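Local coordinates for hydrazine synthase subunit alpha (Candidatus Kuenenia stuttgartiensis, PDB 5C2V), which condenses hydroxylamine, made in the gamma subunit of the hydrazine synthase complex, with ammonia to give hydrazine, and binds two c-type hemes, at residues P447-K452 and V539-L543; I459-I465 and Y527-D533. All blocks are in the same frame, centred on the assembly; numbering follows the deposited sequence.

Contact 1: P447-K452 and V539-L543; sequences PHQKAK and VQTAL. With HEC (heme c), chain B.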
loop_
_atom_site.group_PDB
_atom_site.type_symbol
_atom_site.label_atom_id
_atom_site.label_comp_id
_atom_site.label_asym_id
_atom_site.label_seq_id
_atom_site.Cartn_x
_atom_site.Cartn_y
_atom_site.Cartn_z
ATOM N N PRO D 447 2.318 13.983 -2.638
ATOM C CA PRO D 447 1.843 15.286 -3.125
ATOM C C PRO D 447 0.372 15.580 -2.831
ATOM O O PRO D 447 -0.014 16.748 -2.806
ATOM C CB PRO D 447 2.076 15.198 -4.638
ATOM C CG PRO D 447 2.069 13.742 -4.937
ATOM C CD PRO D 447 2.711 13.098 -3.748
ATOM N N HIS D 448 -0.434 14.547 -2.611
ATOM C CA HIS D 448 -1.852 14.749 -2.330
ATOM C C HIS D 448 -2.074 15.000 -0.841
ATOM O O HIS D 448 -3.209 15.137 -0.384
ATOM C CB HIS D 448 -2.678 13.551 -2.802
ATOM C CG HIS D 448 -2.548 12.341 -1.932
ATOM N ND1 HIS D 448 -1.464 11.490 -1.994
ATOM C CD2 HIS D 448 -3.369 11.832 -0.982
ATOM C CE1 HIS D 448 -1.623 10.514 -1.119
ATOM N NE2 HIS D 448 -2.770 10.699 -0.493
ATOM N N GLN D 449 -0.978 15.058 -0.092
ATOM C CA GLN D 449 -1.034 15.331 1.338
ATOM C C GLN D 449 -0.436 16.699 1.643
ATOM O O GLN D 449 0.006 17.407 0.737
ATOM C CB GLN D 449 -0.295 14.245 2.120
ATOM C CG GLN D 449 -0.864 12.849 1.937
ATOM C CD GLN D 449 0.037 11.772 2.511
ATOM O OE1 GLN D 449 1.260 11.919 2.538
ATOM N NE2 GLN D 449 -0.563 10.682 2.975
ATOM N N LYS D 450 -0.423 17.067 2.919
ATOM C CA LYS D 450 0.140 18.345 3.335
ATOM C C LYS D 450 1.646 18.237 3.545
ATOM O O LYS D 450 2.134 17.265 4.119
ATOM C CB LYS D 450 -0.534 18.841 4.616
ATOM C CG LYS D 450 -2.015 19.148 4.464
ATOM C CD LYS D 450 -2.581 19.759 5.737
ATOM C CE LYS D 450 -4.054 20.096 5.581
ATOM N NZ LYS D 450 -4.602 20.749 6.802
ATOM N N ALA D 451 2.379 19.238 3.073
ATOM C CA ALA D 451 3.823 19.274 3.252
ATOM C C ALA D 451 4.175 19.857 4.613
ATOM O O ALA D 451 5.326 19.795 5.050
ATOM C CB ALA D 451 4.474 20.075 2.145
ATOM N N LYS D 452 3.161 20.405 5.277
ATOM C CA LYS D 452 3.313 21.051 6.577
ATOM C C LYS D 452 1.950 21.497 7.088
ATOM O O LYS D 452 0.986 21.561 6.325
ATOM C CB LYS D 452 4.255 22.256 6.487
ATOM C CG LYS D 452 3.804 23.320 5.500
ATOM C CD LYS D 452 4.788 24.478 5.446
ATOM C CE LYS D 452 4.358 25.520 4.424
ATOM N NZ LYS D 452 5.306 26.668 4.364
ATOM N N VAL D 539 1.583 23.427 -1.069
ATOM C CA VAL D 539 1.565 22.633 0.152
ATOM C C VAL D 539 0.817 21.325 -0.084
ATOM O O VAL D 539 1.227 20.262 0.385
ATOM C CB VAL D 539 0.909 23.405 1.316
ATOM C CG1 VAL D 539 0.891 22.555 2.579
ATOM C CG2 VAL D 539 1.648 24.712 1.563
ATOM N N GLN D 540 -0.287 21.416 -0.818
ATOM C CA GLN D 540 -1.103 20.251 -1.132
ATOM C C GLN D 540 -1.665 20.368 -2.544
ATOM O O GLN D 540 -2.102 21.441 -2.964
ATOM C CB GLN D 540 -2.234 20.102 -0.111
ATOM C CG GLN D 540 -3.012 18.799 -0.200
ATOM C CD GLN D 540 -3.985 18.629 0.953
ATOM O OE1 GLN D 540 -4.084 19.491 1.827
ATOM N NE2 GLN D 540 -4.706 17.513 0.963
ATOM N N THR D 541 -1.653 19.259 -3.273
ATOM C CA THR D 541 -2.140 19.244 -4.645
ATOM C C THR D 541 -3.385 18.378 -4.752
ATOM O O THR D 541 -3.436 17.280 -4.197
ATOM C CB THR D 541 -1.061 18.723 -5.621
ATOM O OG1 THR D 541 0.117 19.531 -5.511
ATOM C CG2 THR D 541 -1.565 18.764 -7.058
ATOM N N ALA D 542 -4.390 18.867 -5.468
ATOM C CA ALA D 542 -5.581 18.071 -5.702
ATOM C C ALA D 542 -5.370 17.295 -6.986
ATOM O O ALA D 542 -5.362 17.870 -8.075
ATOM C CB ALA D 542 -6.815 18.950 -5.797
ATOM N N LEU D 543 -5.211 15.982 -6.862
ATOM C CA LEU D 543 -4.894 15.170 -8.023
ATOM C C LEU D 543 -6.151 14.476 -8.506
ATOM O O LEU D 543 -6.617 13.500 -7.915
ATOM C CB LEU D 543 -3.798 14.156 -7.690
ATOM C CG LEU D 543 -2.419 14.759 -7.412
ATOM C CD1 LEU D 543 -1.450 13.692 -6.932
ATOM C CD2 LEU D 543 -1.874 15.463 -8.647
HETATM FE FE HEC B . -10.743 18.168 -4.248
HETATM C CHA HEC B . -9.950 14.862 -4.851
HETATM C CHB HEC B . -13.555 17.827 -6.180
HETATM C CHC HEC B . -11.345 21.559 -3.993
HETATM C CHD HEC B . -7.822 18.579 -2.500
HETATM N NA HEC B . -11.593 16.633 -5.310
HETATM C C1A HEC B . -11.097 15.351 -5.433
HETATM C C2A HEC B . -11.994 14.600 -6.283
HETATM C C3A HEC B . -12.988 15.412 -6.654
HETATM C C4A HEC B . -12.757 16.710 -6.049
HETATM C CMA HEC B . -14.178 15.042 -7.566
HETATM C CAA HEC B . -11.815 13.120 -6.686
HETATM C CBA HEC B . -12.684 12.228 -5.805
HETATM C CGA HEC B . -12.185 12.231 -4.382
HETATM O O1A HEC B . -13.012 12.430 -3.455
HETATM O O2A HEC B . -10.962 12.037 -4.169
HETATM N NB HEC B . -12.122 19.494 -5.072
HETATM C C1B HEC B . -13.322 19.057 -5.603
HETATM C C2B HEC B . -14.293 20.120 -5.437
HETATM C C3B HEC B . -13.691 21.151 -4.842
HETATM C C4B HEC B . -12.310 20.780 -4.595
HETATM C CMB HEC B . -15.770 20.073 -5.884
HETATM C CAB HEC B . -14.370 22.491 -4.476
HETATM C CBB HEC B . -13.761 23.634 -5.317
HETATM N NC HEC B . -9.791 19.769 -3.356
HETATM C C1C HEC B . -10.159 21.097 -3.464
HETATM C C2C HEC B . -9.133 21.899 -2.828
HETATM C C3C HEC B . -8.118 21.089 -2.518
HETATM C C4C HEC B . -8.538 19.724 -2.778
HETATM C CMC HEC B . -9.072 23.443 -2.842
HETATM C CAC HEC B . -6.786 21.529 -1.871
HETATM C CBC HEC B . -5.627 21.280 -2.861
HETATM N ND HEC B . -9.132 16.918 -3.762
HETATM C C1D HEC B . -8.041 17.318 -2.998
HETATM C C2D HEC B . -7.158 16.191 -2.804
HETATM C C3D HEC B . -7.829 15.025 -3.537
HETATM C C4D HEC B . -9.040 15.573 -4.102
HETATM C CMD HEC B . -5.829 16.176 -2.016
HETATM C CAD HEC B . -7.326 13.573 -3.667
HETATM C CBD HEC B . -6.044 13.572 -4.491
HETATM C CGD HEC B . -5.517 12.169 -4.602
HETATM O O1D HEC B . -4.365 12.010 -5.078
HETATM O O2D HEC B . -6.239 11.216 -4.208
#
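A loop without regular secondary structure can still be fastened to the edge of a sheet by a few backbone groups and one side-chain amide, and 447-452 does so against 539-543. P447 begins the contact: its carbonyl O accepts a hydrogen bond from T541 N at 3.0 Å, while its ring packs on a leucine, CG of P447 lying 4.0 Å from CD1 of L543. H448 follows with its O taken by the side-chain amide of Q540 (NE2 to O, 3.1 Å), and its CA makes a nearly straight CA-H...O contact with T541 O at 3.5 Å. Its CA-CB bond leads away from 539-543, and CB of H448 lies 3.2 Å from O1D of one heme propionate. At Q449 the chain is close without a hydrogen bond, since Q449 O and V539 O, 3.1 Å apart, are both acceptors; Q449 O is approached instead by CA of Q540 at 3.6 Å. K450 lays its aliphatic part against Q540, with CG 3.4 Å from OE1, and its NZ reaches T437 O. A451 N gives a weak hydrogen bond to V539 O (3.1 Å), and the methylene CE of K452 rests 4.0 Å from CG2 of V539, its NZ forming a salt bridge with D533. The same segment 539-543 borders the cofactor: T541 O lies 3.4 Å from heme CMD, and CB of A542 3.5 Å from C1D. Here a loop packs on the outermost strand of the middle-domain sheet, and the two line part of the pentacoordinated c-type heme's pocket, beside one propionate.

Contact 2: I459-I465 and Y527-D533; sequences IKAVRII and YYMQILD. With HEC (heme c), chain B.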
loop_
_atom_site.group_PDB
_atom_site.type_symbol
_atom_site.label_atom_id
_atom_site.label_comp_id
_atom_site.label_asym_id
_atom_site.label_seq_id
_atom_site.Cartn_x
_atom_site.Cartn_y
_atom_site.Cartn_z
ATOM N N ILE D 459 -2.135 30.092 3.916
ATOM C CA ILE D 459 -2.352 29.899 2.489
ATOM C C ILE D 459 -2.661 31.243 1.843
ATOM O O ILE D 459 -3.736 31.810 2.040
ATOM C CB ILE D 459 -3.500 28.910 2.219
ATOM C CG1 ILE D 459 -3.188 27.550 2.847
ATOM C CG2 ILE D 459 -3.744 28.769 0.725
ATOM C CD1 ILE D 459 -1.915 26.913 2.326
ATOM N N LYS D 460 -1.704 31.744 1.071
ATOM C CA LYS D 460 -1.823 33.054 0.443
ATOM C C LYS D 460 -2.615 33.017 -0.857
ATOM O O LYS D 460 -3.433 33.897 -1.122
ATOM C CB LYS D 460 -0.436 33.640 0.190
ATOM C CG LYS D 460 0.376 33.860 1.453
ATOM C CD LYS D 460 -0.408 34.650 2.487
ATOM C CE LYS D 460 0.458 35.000 3.684
ATOM N NZ LYS D 460 -0.340 35.610 4.782
ATOM N N ALA D 461 -2.366 31.996 -1.669
ATOM C CA ALA D 461 -2.986 31.907 -2.983
ATOM C C ALA D 461 -3.179 30.464 -3.429
ATOM O O ALA D 461 -2.887 29.524 -2.690
ATOM C CB ALA D 461 -2.153 32.666 -4.007
ATOM N N VAL D 462 -3.685 30.305 -4.647
ATOM C CA VAL D 462 -3.863 28.998 -5.260
ATOM C C VAL D 462 -3.422 29.032 -6.718
ATOM O O VAL D 462 -3.655 30.016 -7.434
ATOM C CB VAL D 462 -5.331 28.510 -5.186
ATOM C CG1 VAL D 462 -5.719 28.179 -3.754
ATOM C CG2 VAL D 462 -6.280 29.539 -5.785
ATOM N N ARG D 463 -2.771 27.953 -7.143
ATOM C CA ARG D 463 -2.382 27.781 -8.534
ATOM C C ARG D 463 -3.382 26.882 -9.250
ATOM O O ARG D 463 -3.720 25.801 -8.768
ATOM C CB ARG D 463 -0.973 27.191 -8.644
ATOM C CG ARG D 463 -0.540 26.919 -10.080
ATOM C CD ARG D 463 0.830 26.262 -10.159
ATOM N NE ARG D 463 1.895 27.126 -9.657
ATOM C CZ ARG D 463 2.543 26.924 -8.514
ATOM N NH1 ARG D 463 2.240 25.881 -7.754
ATOM N NH2 ARG D 463 3.499 27.763 -8.135
ATOM N N ILE D 464 -3.851 27.342 -10.403
ATOM C CA ILE D 464 -4.809 26.598 -11.205
ATOM C C ILE D 464 -4.158 26.142 -12.504
ATOM O O ILE D 464 -3.652 26.962 -13.286
ATOM C CB ILE D 464 -6.063 27.430 -11.520
ATOM C CG1 ILE D 464 -6.543 28.163 -10.266
ATOM C CG2 ILE D 464 -7.160 26.539 -12.080
ATOM C CD1 ILE D 464 -7.742 29.053 -10.501
ATOM N N ILE D 465 -4.198 24.829 -12.714
ATOM C CA ILE D 465 -3.469 24.152 -13.780
ATOM C C ILE D 465 -4.416 23.438 -14.743
ATOM O O ILE D 465 -5.343 22.758 -14.309
ATOM C CB ILE D 465 -2.483 23.116 -13.188
ATOM C CG1 ILE D 465 -1.427 23.811 -12.326
ATOM C CG2 ILE D 465 -1.830 22.287 -14.284
ATOM C CD1 ILE D 465 -0.526 22.852 -11.578
ATOM N N TYR D 527 -9.023 20.573 -15.352
ATOM C CA TYR D 527 -8.157 21.386 -14.503
ATOM C C TYR D 527 -8.109 20.880 -13.063
ATOM O O TYR D 527 -8.953 20.088 -12.645
ATOM C CB TYR D 527 -8.615 22.848 -14.517
ATOM C CG TYR D 527 -9.810 23.135 -13.632
ATOM C CD1 TYR D 527 -11.101 22.893 -14.078
ATOM C CD2 TYR D 527 -9.645 23.653 -12.352
ATOM C CE1 TYR D 527 -12.197 23.149 -13.272
ATOM C CE2 TYR D 527 -10.733 23.913 -11.540
ATOM C CZ TYR D 527 -12.007 23.661 -12.006
ATOM O OH TYR D 527 -13.094 23.920 -11.204
ATOM N N TYR D 528 -7.110 21.340 -12.315
ATOM C CA TYR D 528 -7.056 21.104 -10.875
ATOM C C TYR D 528 -6.346 22.259 -10.168
ATOM O O TYR D 528 -5.899 23.208 -10.813
ATOM C CB TYR D 528 -6.372 19.769 -10.562
ATOM C CG TYR D 528 -4.924 19.678 -10.984
ATOM C CD1 TYR D 528 -3.901 19.970 -10.092
ATOM C CD2 TYR D 528 -4.579 19.283 -12.270
ATOM C CE1 TYR D 528 -2.575 19.882 -10.470
ATOM C CE2 TYR D 528 -3.256 19.191 -12.657
ATOM C CZ TYR D 528 -2.258 19.493 -11.753
ATOM O OH TYR D 528 -0.939 19.404 -12.134
ATOM N N MET D 529 -6.240 22.173 -8.845
ATOM C CA MET D 529 -5.773 23.302 -8.045
ATOM C C MET D 529 -4.673 22.934 -7.050
ATOM O O MET D 529 -4.519 21.771 -6.676
ATOM C CB MET D 529 -6.949 23.923 -7.292
ATOM C CG MET D 529 -7.688 22.938 -6.396
ATOM S SD MET D 529 -9.477 23.064 -6.556
ATOM C CE MET D 529 -9.689 22.567 -8.263
ATOM N N GLN D 530 -3.913 23.942 -6.628
ATOM C CA GLN D 530 -2.877 23.775 -5.614
ATOM C C GLN D 530 -2.892 24.930 -4.618
ATOM O O GLN D 530 -2.783 26.089 -5.012
ATOM C CB GLN D 530 -1.493 23.682 -6.259
ATOM C CG GLN D 530 -1.235 22.412 -7.046
ATOM C CD GLN D 530 0.150 22.394 -7.661
ATOM O OE1 GLN D 530 0.705 23.440 -7.999
ATOM N NE2 GLN D 530 0.721 21.203 -7.802
ATOM N N ILE D 531 -3.014 24.621 -3.331
ATOM C CA ILE D 531 -2.939 25.655 -2.303
ATOM C C ILE D 531 -1.479 26.056 -2.079
ATOM O O ILE D 531 -0.589 25.206 -2.057
ATOM C CB ILE D 531 -3.582 25.196 -0.977
ATOM C CG1 ILE D 531 -2.911 23.924 -0.451
ATOM C CG2 ILE D 531 -5.073 24.958 -1.168
ATOM C CD1 ILE D 531 -3.490 23.429 0.858
ATOM N N LEU D 532 -1.234 27.355 -1.928
ATOM C CA LEU D 532 0.134 27.869 -1.897
ATOM C C LEU D 532 0.467 28.607 -0.603
ATOM O O LEU D 532 -0.391 29.260 -0.012
ATOM C CB LEU D 532 0.370 28.801 -3.089
ATOM C CG LEU D 532 -0.108 28.318 -4.460
ATOM C CD1 LEU D 532 0.205 29.354 -5.530
ATOM C CD2 LEU D 532 0.510 26.974 -4.815
ATOM N N ASP D 533 1.723 28.504 -0.172
ATOM C CA ASP D 533 2.189 29.225 1.010
ATOM C C ASP D 533 2.696 30.613 0.631
ATOM O O ASP D 533 2.534 31.049 -0.508
ATOM C CB ASP D 533 3.283 28.434 1.742
ATOM C CG ASP D 533 4.461 28.077 0.847
ATOM O OD1 ASP D 533 4.564 28.614 -0.277
ATOM O OD2 ASP D 533 5.296 27.254 1.279
HETATM FE FE HEC B . -10.743 18.168 -4.248
HETATM C CHA HEC B . -9.950 14.862 -4.851
HETATM C CHB HEC B . -13.555 17.827 -6.180
HETATM C CHC HEC B . -11.345 21.559 -3.993
HETATM C CHD HEC B . -7.822 18.579 -2.500
HETATM N NA HEC B . -11.593 16.633 -5.310
HETATM C C1A HEC B . -11.097 15.351 -5.433
HETATM C C2A HEC B . -11.994 14.600 -6.283
HETATM C C3A HEC B . -12.988 15.412 -6.654
HETATM C C4A HEC B . -12.757 16.710 -6.049
HETATM C CMA HEC B . -14.178 15.042 -7.566
HETATM C CAA HEC B . -11.815 13.120 -6.686
HETATM C CBA HEC B . -12.684 12.228 -5.805
HETATM C CGA HEC B . -12.185 12.231 -4.382
HETATM O O1A HEC B . -13.012 12.430 -3.455
HETATM O O2A HEC B . -10.962 12.037 -4.169
HETATM N NB HEC B . -12.122 19.494 -5.072
HETATM C C1B HEC B . -13.322 19.057 -5.603
HETATM C C2B HEC B . -14.293 20.120 -5.437
HETATM C C3B HEC B . -13.691 21.151 -4.842
HETATM C C4B HEC B . -12.310 20.780 -4.595
HETATM C CMB HEC B . -15.770 20.073 -5.884
HETATM C CAB HEC B . -14.370 22.491 -4.476
HETATM C CBB HEC B . -13.761 23.634 -5.317
HETATM N NC HEC B . -9.791 19.769 -3.356
HETATM C C1C HEC B . -10.159 21.097 -3.464
HETATM C C2C HEC B . -9.133 21.899 -2.828
HETATM C C3C HEC B . -8.118 21.089 -2.518
HETATM C C4C HEC B . -8.538 19.724 -2.778
HETATM C CMC HEC B . -9.072 23.443 -2.842
HETATM C CAC HEC B . -6.786 21.529 -1.871
HETATM C CBC HEC B . -5.627 21.280 -2.861
HETATM N ND HEC B . -9.132 16.918 -3.762
HETATM C C1D HEC B . -8.041 17.318 -2.998
HETATM C C2D HEC B . -7.158 16.191 -2.804
HETATM C C3D HEC B . -7.829 15.025 -3.537
HETATM C C4D HEC B . -9.040 15.573 -4.102
HETATM C CMD HEC B . -5.829 16.176 -2.016
HETATM C CAD HEC B . -7.326 13.573 -3.667
HETATM C CBD HEC B . -6.044 13.572 -4.491
HETATM C CGD HEC B . -5.517 12.169 -4.602
HETATM O O1D HEC B . -4.365 12.010 -5.078
HETATM O O2D HEC B . -6.239 11.216 -4.208
#
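A buried arginine stands out in this antiparallel strand pair: R463 NH1 donates to Q530 OE1 at 2.9 Å, while CD1 of L532 lies over one face of the guanidinium. R463 and Q530 are directly paired across the strands (a hydrogen-bonded pair), so their side chains leave the sheet on the same face and the amide can meet the guanidinium at its edge. The charge is balanced by a salt bridge to D762, and R463 NE also bonds to Y508. The backbone of this pair is joined in both directions, R463 N to Q530 O and Q530 N to R463 O, each 2.8 Å. Two residues further, I465 and Y528 repeat the pattern, with I465 N to Y528 O and Y528 N to I465 O both at 3.0 Å. Here CB of I465 lies over the face of the Y528 ring in a CH-pi contact, 4.1 Å from its centroid. At the opposite end, K460 N reaches L532 O at 3.0 Å. Alternation places V462, I464, M529 and I531 on the other face, where CG1 of V462 lies 4.2 Å from CG2 of I531. From that face M529 and I531 meet the heme: M529 SD is 3.5 Å from CHC, and CG2 of I531 is 3.9 Å from CAC. The axes of 461-465 and 527-532 approach to 4.5 Å, with 156° between their N-to-C directions. These are the two central strands of a four-stranded antiparallel sheet in the middle domain: 461-467 has 503-510 on its outer flank, 527-532 has 538-541, and I464 and Y527 also touch strand 517-522.

Contact 1 and contact 2 show how one sheet can serve both as scaffold and as cofactor wall. Their centres lie 10 Å apart, and they share one antiparallel sheet of the middle domain, in which strand 527-532 of contact 2 lies next to strand 538-541 of contact 1; the two strands follow each other in the chain. In sequence the loop 447-452 comes first, then 459-465, 527-533 and 539-543, so the two segments of contact 2 fall between those of contact 1. V539 N and I531 O, 3.0 Å apart, probably form a hydrogen bond between the contacts, and K452 NZ joins D533 OD2 in a salt bridge at 3.1 Å. Both contacts touch the same heme, so loop, edge strand and central strand together line its pocket.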